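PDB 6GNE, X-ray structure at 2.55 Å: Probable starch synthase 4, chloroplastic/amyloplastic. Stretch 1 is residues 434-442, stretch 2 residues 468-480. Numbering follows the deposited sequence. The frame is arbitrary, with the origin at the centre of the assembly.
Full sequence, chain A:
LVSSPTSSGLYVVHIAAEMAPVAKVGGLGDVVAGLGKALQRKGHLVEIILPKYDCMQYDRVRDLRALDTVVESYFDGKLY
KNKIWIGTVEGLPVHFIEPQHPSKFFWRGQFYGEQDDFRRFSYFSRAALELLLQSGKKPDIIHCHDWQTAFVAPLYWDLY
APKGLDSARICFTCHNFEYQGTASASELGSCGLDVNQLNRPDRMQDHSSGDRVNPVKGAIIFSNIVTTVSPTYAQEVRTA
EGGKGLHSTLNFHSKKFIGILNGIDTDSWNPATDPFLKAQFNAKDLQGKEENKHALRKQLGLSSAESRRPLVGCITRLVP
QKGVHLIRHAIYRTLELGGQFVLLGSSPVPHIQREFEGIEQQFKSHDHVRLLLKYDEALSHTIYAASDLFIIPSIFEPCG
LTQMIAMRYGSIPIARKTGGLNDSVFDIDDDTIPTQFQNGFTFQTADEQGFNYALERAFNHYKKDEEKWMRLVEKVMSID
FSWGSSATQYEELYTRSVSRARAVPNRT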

ATOM      1  N   PRO A 434     -22.334  10.440  12.519  1.00 42.40           N
ATOM      2  CA  PRO A 434     -23.517  10.508  11.653  1.00 43.53           C
ATOM      3  C   PRO A 434     -23.766   9.197  10.935  1.00 42.07           C
ATOM      4  O   PRO A 434     -22.831   8.482  10.537  1.00 39.76           O
ATOM      5  N   THR A 435     -25.037   8.947  10.730  1.00 43.53           N
ATOM      6  CA  THR A 435     -25.527   7.676  10.283  1.00 44.06           C
ATOM      7  C   THR A 435     -24.959   7.232   8.910  1.00 43.99           C
ATOM      8  O   THR A 435     -24.770   6.041   8.676  1.00 41.26           O
ATOM      9  N   GLN A 436     -24.659   8.188   8.026  1.00 46.05           N
ATOM     10  CA  GLN A 436     -24.180   7.872   6.682  1.00 46.64           C
ATOM     11  C   GLN A 436     -22.769   7.240   6.679  1.00 43.45           C
ATOM     12  O   GLN A 436     -22.433   6.459   5.782  1.00 42.33           O
ATOM     13  N   PHE A 437     -21.948   7.573   7.671  1.00 40.93           N
ATOM     14  CA  PHE A 437     -20.574   7.060   7.712  1.00 37.75           C
ATOM     15  C   PHE A 437     -20.476   5.693   8.375  1.00 35.46           C
ATOM     16  O   PHE A 437     -19.570   4.926   8.061  1.00 33.56           O
ATOM     17  N   GLN A 438     -21.411   5.388   9.264  1.00 35.63           N
ATOM     18  CA  GLN A 438     -21.390   4.164  10.091  1.00 33.85           C
ATOM     19  C   GLN A 438     -21.313   2.903   9.202  1.00 32.83           C
ATOM     20  O   GLN A 438     -22.178   2.667   8.385  1.00 33.72           O
ATOM     21  N   ASN A 439     -20.257   2.112   9.358  1.00 30.87           N
ATOM     22  CA  ASN A 439     -20.031   0.973   8.455  1.00 29.98           C
ATOM     23  C   ASN A 439     -19.402  -0.251   9.069  1.00 29.24           C
ATOM     24  O   ASN A 439     -19.110  -1.181   8.339  1.00 30.78           O
ATOM     25  N   GLY A 440     -19.190  -0.285  10.379  1.00 29.24           N
ATOM     26  CA  GLY A 440     -18.454  -1.399  10.981  1.00 28.08           C
ATOM     27  C   GLY A 440     -18.344  -1.305  12.482  1.00 28.31           C
ATOM     28  O   GLY A 440     -19.240  -0.791  13.165  1.00 29.44           O
ATOM     29  N   PHE A 441     -17.241  -1.828  13.003  1.00 28.02           N
ATOM     30  CA  PHE A 441     -17.002  -1.875  14.445  1.00 28.26           C
ATOM     31  C   PHE A 441     -15.584  -1.474  14.736  1.00 27.63           C
ATOM     32  O   PHE A 441     -14.681  -1.898  14.038  1.00 25.42           O
ATOM     33  N   THR A 442     -15.400  -0.629  15.763  1.00 29.74           N
ATOM     34  CA  THR A 442     -14.069  -0.161  16.147  1.00 30.49           C
ATOM     35  C   THR A 442     -13.781  -0.339  17.616  1.00 31.09           C
ATOM     36  O   THR A 442     -14.657  -0.570  18.402  1.00 33.54           O
ATOM     37  N   LYS A 468     -31.503  -6.831   9.466  1.00 53.12           N
ATOM     38  CA  LYS A 468     -30.820  -5.590   9.867  1.00 52.30           C
ATOM     39  C   LYS A 468     -29.349  -5.644   9.435  1.00 47.59           C
ATOM     40  O   LYS A 468     -28.766  -4.653   8.961  1.00 46.59           O
ATOM     41  N   TRP A 469     -28.764  -6.820   9.620  1.00 43.97           N
ATOM     42  CA  TRP A 469     -27.429  -7.111   9.162  1.00 40.36           C
ATOM     43  C   TRP A 469     -27.284  -6.989   7.655  1.00 40.47           C
ATOM     44  O   TRP A 469     -26.277  -6.461   7.164  1.00 39.36           O
ATOM     45  N   MET A 470     -28.264  -7.509   6.929  1.00 42.46           N
ATOM     46  CA  MET A 470     -28.245  -7.490   5.462  1.00 43.94           C
ATOM     47  C   MET A 470     -28.294  -6.044   4.919  1.00 42.90           C
ATOM     48  O   MET A 470     -27.682  -5.742   3.890  1.00 40.04           O
ATOM     49  N   ARG A 471     -28.986  -5.161   5.645  1.00 43.11           N
ATOM     50  CA  ARG A 471     -28.989  -3.741   5.310  1.00 43.37           C
ATOM     51  C   ARG A 471     -27.640  -3.099   5.503  1.00 40.05           C
ATOM     52  O   ARG A 471     -27.261  -2.243   4.717  1.00 38.77           O
ATOM     53  N   LEU A 472     -26.945  -3.498   6.566  1.00 38.67           N
ATOM     54  CA  LEU A 472     -25.618  -3.001   6.849  1.00 37.25           C
ATOM     55  C   LEU A 472     -24.649  -3.406   5.723  1.00 37.21           C
ATOM     56  O   LEU A 472     -23.840  -2.559   5.273  1.00 35.85           O
ATOM     57  N   VAL A 473     -24.750  -4.668   5.262  1.00 37.49           N
ATOM     58  CA  VAL A 473     -23.969  -5.163   4.130  1.00 37.04           C
ATOM     59  C   VAL A 473     -24.267  -4.343   2.867  1.00 38.72           C
ATOM     60  O   VAL A 473     -23.335  -3.839   2.219  1.00 38.96           O
ATOM     61  N   GLU A 474     -25.549  -4.197   2.538  1.00 40.92           N
ATOM     62  CA  GLU A 474     -25.979  -3.377   1.383  1.00 43.33           C
ATOM     63  C   GLU A 474     -25.422  -1.947   1.405  1.00 43.06           C
ATOM     64  O   GLU A 474     -24.904  -1.418   0.398  1.00 42.49           O
ATOM     65  N   LYS A 475     -25.505  -1.346   2.578  1.00 42.65           N
ATOM     66  CA  LYS A 475     -25.103   0.037   2.747  1.00 43.48           C
ATOM     67  C   LYS A 475     -23.616   0.220   2.522  1.00 40.79           C
ATOM     68  O   LYS A 475     -23.191   1.156   1.845  1.00 41.81           O
ATOM     69  N   VAL A 476     -22.845  -0.667   3.121  1.00 37.74           N
ATOM     70  CA  VAL A 476     -21.390  -0.646   3.085  1.00 36.01           C
ATOM     71  C   VAL A 476     -20.872  -0.915   1.668  1.00 34.92           C
ATOM     72  O   VAL A 476     -19.898  -0.310   1.212  1.00 33.15           O
ATOM     73  N   MET A 477     -21.556  -1.818   0.967  1.00 36.52           N
ATOM     74  CA  MET A 477     -21.253  -2.108  -0.437  1.00 36.84           C
ATOM     75  C   MET A 477     -21.549  -0.936  -1.401  1.00 37.55           C
ATOM     76  O   MET A 477     -20.996  -0.921  -2.485  1.00 38.48           O
ATOM     77  N   SER A 478     -22.396   0.018  -0.997  1.00 37.94           N
ATOM     78  CA  SER A 478     -22.726   1.238  -1.749  1.00 39.23           C
ATOM     79  C   SER A 478     -21.850   2.461  -1.459  1.00 38.33           C
ATOM     80  O   SER A 478     -22.077   3.516  -2.028  1.00 38.87           O
ATOM     81  N   ILE A 479     -20.866   2.328  -0.585  1.00 37.87           N
ATOM     82  CA  ILE A 479     -19.919   3.426  -0.332  1.00 38.68           C
ATOM     83  C   ILE A 479     -18.911   3.543  -1.493  1.00 39.16           C
ATOM     84  O   ILE A 479     -18.478   2.548  -2.051  1.00 38.83           O
ATOM     85  N   ASP A 480     -18.587   4.776  -1.876  1.00 41.97           N
ATOM     86  CA  ASP A 480     -17.615   5.043  -2.942  1.00 42.67           C
ATOM     87  C   ASP A 480     -16.206   4.943  -2.346  1.00 40.31           C
ATOM     88  O   ASP A 480     -15.782   5.814  -1.579  1.00 40.06           O
TER

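A single lysine on a helix can bond to two carbonyls of a loop whose helical phi/psi values lack the regular helical bonds, and Lys-475 of this starch synthase is a clear case. Its side chain is fully extended, with all four chi angles in the t well, and it carries its ammonium group out of the helix to the turn at 435–438. There NZ of Lys-475 donates two hydrogen bonds, to O of Thr-435 and to O of Gln-438, each 2.7 Å long. Both acceptors are backbone carbonyls, so these two bonds use the main chain of the turn, although CB of Gln-438 (m, t) also approaches NZ of Lys-475 at 3.9 Å, and no carboxylate from either stretch takes part.

Residues 435–437 have helical phi/psi values, but the local bonding is sparse: N of Phe-437 reaches O of Pro-434 at 3.1 Å, and N of Gln-438 makes a weak bond to O of Thr-435 at 3.5 Å. The lysine thus ties together the two ends of the segment from Thr-435 to Gln-438. The end of its aliphatic stem also makes contact, with CE of Lys-475 3.8 Å from O of Gln-436. Of all the residues here, Lys-475 has the largest area covered by the opposing stretch, followed by Asn-439. The CA-to-CB bonds of Gln-436 and Phe-437 point away from the second stretch.

Beside the lysine contact lies a largely apolar one. Leu-472 (chi1 t, chi2 p), Val-476 (t) and Ile-479 (m, t) all direct their CA-to-CB bonds toward the first stretch, and all three meet Asn-439. The nearest CA atoms across the two stretches are those of Asn-439 and Val-476, 5.8 Å apart. CG2 of Val-476 sits 3.4 Å from O of Asn-439 and 3.5 Å from its CB; CD1 of Ile-479 lies 4.0 Å from that same CB, and CD1 of Leu-472 is 4.4 Å from CA of Asn-439. The asparagine, in the p rotamer, offers its CB to the methyl groups of Val-476 and Ile-479, while its amide OD1 and ND2 are hydrogen-bonded elsewhere in the structure. A polar residue can therefore be buried against apolar side chains of the helix and the residues after it without leaving its amide unsatisfied.

The last contact is aromatic. Phe-441 (m) and Trp-469 (t) both start sideways, yet the ends of their side chains converge, bringing CE1 of Phe-441 to 4.2 Å from CZ3 of Trp-469. Each ring meets the other at its edge, near the ring plane, so the pair meets edge to edge.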

ATOM      1  CB  PRO A 434     -23.192  11.620  10.642  1.00 44.24           C
ATOM      2  CG  PRO A 434     -22.095  12.404  11.238  1.00 44.61           C
ATOM      3  CD  PRO A 434     -21.339  11.464  12.158  1.00 43.18           C
ATOM      4  CB  THR A 435     -27.077   7.717  10.336  1.00 46.46           C
ATOM      5  OG1 THR A 435     -27.571   6.402  10.322  1.00 46.59           O
ATOM      6  CG2 THR A 435     -27.700   8.502   9.162  1.00 48.66           C
ATOM      7  CB  GLN A 436     -24.289   9.092   5.716  1.00 50.21           C
ATOM      8  CG  GLN A 436     -23.384  10.294   5.978  1.00 53.06           C
ATOM      9  CD  GLN A 436     -22.927  11.074   4.706  1.00 55.74           C
ATOM     10  OE1 GLN A 436     -22.555  10.500   3.666  1.00 57.57           O
ATOM     11  NE2 GLN A 436     -22.831  12.384   4.850  1.00 56.51           N
ATOM     12  CB  PHE A 437     -19.621   8.080   8.351  1.00 37.84           C
ATOM     13  CG  PHE A 437     -19.612   9.414   7.643  1.00 39.37           C
ATOM     14  CD1 PHE A 437     -19.200   9.507   6.299  1.00 39.68           C
ATOM     15  CD2 PHE A 437     -20.079  10.578   8.292  1.00 41.15           C
ATOM     16  CE1 PHE A 437     -19.203  10.737   5.635  1.00 40.93           C
ATOM     17  CE2 PHE A 437     -20.092  11.806   7.618  1.00 42.49           C
ATOM     18  CZ  PHE A 437     -19.648  11.888   6.302  1.00 41.87           C
ATOM     19  CB  GLN A 438     -22.620   4.106  11.020  1.00 34.41           C
ATOM     20  CG  GLN A 438     -22.601   5.149  12.144  1.00 35.38           C
ATOM     21  CD  GLN A 438     -23.778   5.071  13.125  1.00 36.03           C
ATOM     22  OE1 GLN A 438     -24.921   4.872  12.739  1.00 36.60           O
ATOM     23  NE2 GLN A 438     -23.485   5.254  14.405  1.00 35.85           N
ATOM     24  CB  ASN A 439     -19.169   1.430   7.271  1.00 29.44           C
ATOM     25  CG  ASN A 439     -17.811   1.973   7.708  1.00 28.57           C
ATOM     26  OD1 ASN A 439     -17.410   1.826   8.882  1.00 27.83           O
ATOM     27  ND2 ASN A 439     -17.090   2.573   6.764  1.00 26.64           N
ATOM     28  CB  PHE A 441     -17.223  -3.296  14.958  1.00 29.09           C
ATOM     29  CG  PHE A 441     -18.613  -3.796  14.736  1.00 28.95           C
ATOM     30  CD1 PHE A 441     -18.935  -4.442  13.567  1.00 28.17           C
ATOM     31  CD2 PHE A 441     -19.577  -3.607  15.697  1.00 29.88           C
ATOM     32  CE1 PHE A 441     -20.213  -4.888  13.341  1.00 29.32           C
ATOM     33  CE2 PHE A 441     -20.866  -4.064  15.491  1.00 31.73           C
ATOM     34  CZ  PHE A 441     -21.194  -4.690  14.287  1.00 31.02           C
ATOM     35  CB  THR A 442     -13.838   1.328  15.739  1.00 32.51           C
ATOM     36  OG1 THR A 442     -14.653   2.230  16.506  1.00 33.62           O
ATOM     37  CG2 THR A 442     -14.093   1.561  14.248  1.00 32.17           C
ATOM     38  CB  LYS A 468     -30.902  -5.389  11.388  1.00 56.19           C
ATOM     39  CG  LYS A 468     -31.460  -4.044  11.849  1.00 60.49           C
ATOM     40  CD  LYS A 468     -31.058  -3.724  13.311  1.00 62.57           C
ATOM     41  CE  LYS A 468     -31.127  -2.231  13.670  1.00 64.08           C
ATOM     42  NZ  LYS A 468     -29.895  -1.781  14.402  1.00 61.56           N
ATOM     43  CB  TRP A 469     -27.006  -8.510   9.601  1.00 38.10           C
ATOM     44  CG  TRP A 469     -25.630  -8.827   9.162  1.00 35.51           C
ATOM     45  CD1 TRP A 469     -25.252  -9.528   8.046  1.00 34.30           C
ATOM     46  CD2 TRP A 469     -24.441  -8.421   9.815  1.00 33.49           C
ATOM     47  NE1 TRP A 469     -23.889  -9.562   7.963  1.00 33.24           N
ATOM     48  CE2 TRP A 469     -23.361  -8.894   9.043  1.00 32.59           C
ATOM     49  CE3 TRP A 469     -24.181  -7.706  10.988  1.00 33.33           C
ATOM     50  CZ2 TRP A 469     -22.024  -8.702   9.425  1.00 31.05           C
ATOM     51  CZ3 TRP A 469     -22.861  -7.495  11.356  1.00 32.83           C
ATOM     52  CH2 TRP A 469     -21.784  -8.019  10.577  1.00 30.51           C
ATOM     53  CB  MET A 470     -29.415  -8.325   4.920  1.00 47.30           C
ATOM     54  CG  MET A 470     -29.180  -9.005   3.593  1.00 49.05           C
ATOM     55  SD  MET A 470     -30.643  -9.949   3.145  1.00 52.86           S
ATOM     56  CE  MET A 470     -30.583  -9.814   1.335  1.00 54.17           C
ATOM     57  CB  ARG A 471     -30.022  -2.978   6.141  1.00 45.66           C
ATOM     58  CG  ARG A 471     -31.413  -2.999   5.584  1.00 48.91           C
ATOM     59  CD  ARG A 471     -32.264  -1.986   6.314  1.00 51.17           C
ATOM     60  NE  ARG A 471     -33.592  -2.523   6.564  1.00 54.98           N
ATOM     61  CZ  ARG A 471     -34.627  -1.805   7.004  1.00 58.47           C
ATOM     62  NH1 ARG A 471     -34.487  -0.486   7.255  1.00 58.79           N
ATOM     63  NH2 ARG A 471     -35.819  -2.408   7.161  1.00 60.76           N
ATOM     64  CB  LEU A 472     -25.117  -3.503   8.220  1.00 36.21           C
ATOM     65  CG  LEU A 472     -23.724  -3.031   8.640  1.00 34.92           C
ATOM     66  CD1 LEU A 472     -23.601  -1.503   8.672  1.00 35.06           C
ATOM     67  CD2 LEU A 472     -23.403  -3.597  10.015  1.00 35.12           C
ATOM     68  CB  VAL A 473     -24.228  -6.660   3.846  1.00 37.75           C
ATOM     69  CG1 VAL A 473     -23.530  -7.106   2.574  1.00 38.04           C
ATOM     70  CG2 VAL A 473     -23.745  -7.540   4.989  1.00 36.77           C
ATOM     71  CB  GLU A 474     -27.501  -3.342   1.299  1.00 45.48           C
ATOM     72  CG  GLU A 474     -28.022  -4.683   0.810  1.00 47.89           C
ATOM     73  CD  GLU A 474     -29.491  -4.915   1.020  1.00 51.25           C
ATOM     74  OE1 GLU A 474     -30.007  -5.906   0.443  1.00 53.24           O
ATOM     75  OE2 GLU A 474     -30.111  -4.116   1.763  1.00 53.39           O
ATOM     76  CB  LYS A 475     -25.478   0.510   4.154  1.00 44.98           C
ATOM     77  CG  LYS A 475     -25.080   1.931   4.459  1.00 47.12           C
ATOM     78  CD  LYS A 475     -25.414   2.249   5.888  1.00 49.76           C
ATOM     79  CE  LYS A 475     -24.594   3.425   6.372  1.00 50.82           C
ATOM     80  NZ  LYS A 475     -24.710   3.430   7.848  1.00 52.43           N
ATOM     81  CB  VAL A 476     -20.899  -1.684   4.146  1.00 35.91           C
ATOM     82  CG1 VAL A 476     -19.527  -2.184   3.912  1.00 35.49           C
ATOM     83  CG2 VAL A 476     -20.965  -1.060   5.521  1.00 36.16           C
ATOM     84  CB  MET A 477     -21.972  -3.373  -0.895  1.00 37.55           C
ATOM     85  CG  MET A 477     -21.368  -4.645  -0.311  1.00 37.45           C
ATOM     86  SD  MET A 477     -22.032  -6.195  -0.996  1.00 38.37           S
ATOM     87  CE  MET A 477     -21.313  -6.007  -2.638  1.00 39.13           C
ATOM     88  CB  SER A 478     -24.182   1.623  -1.494  1.00 40.51           C
ATOM     89  OG  SER A 478     -25.025   0.537  -1.807  1.00 42.39           O
ATOM     90  CB  ILE A 479     -19.188   3.242   1.015  1.00 38.04           C
ATOM     91  CG1 ILE A 479     -20.199   3.249   2.175  1.00 38.29           C
ATOM     92  CG2 ILE A 479     -18.082   4.311   1.210  1.00 36.67           C
ATOM     93  CD1 ILE A 479     -19.560   2.859   3.506  1.00 37.69           C
ATOM     94  CB  ASP A 480     -17.860   6.430  -3.584  1.00 44.10           C
ATOM     95  CG  ASP A 480     -16.963   6.698  -4.802  1.00 44.20           C
ATOM     96  OD1 ASP A 480     -16.100   5.858  -5.102  1.00 42.37           O
ATOM     97  OD2 ASP A 480     -17.133   7.754  -5.480  1.00 46.84           O
TER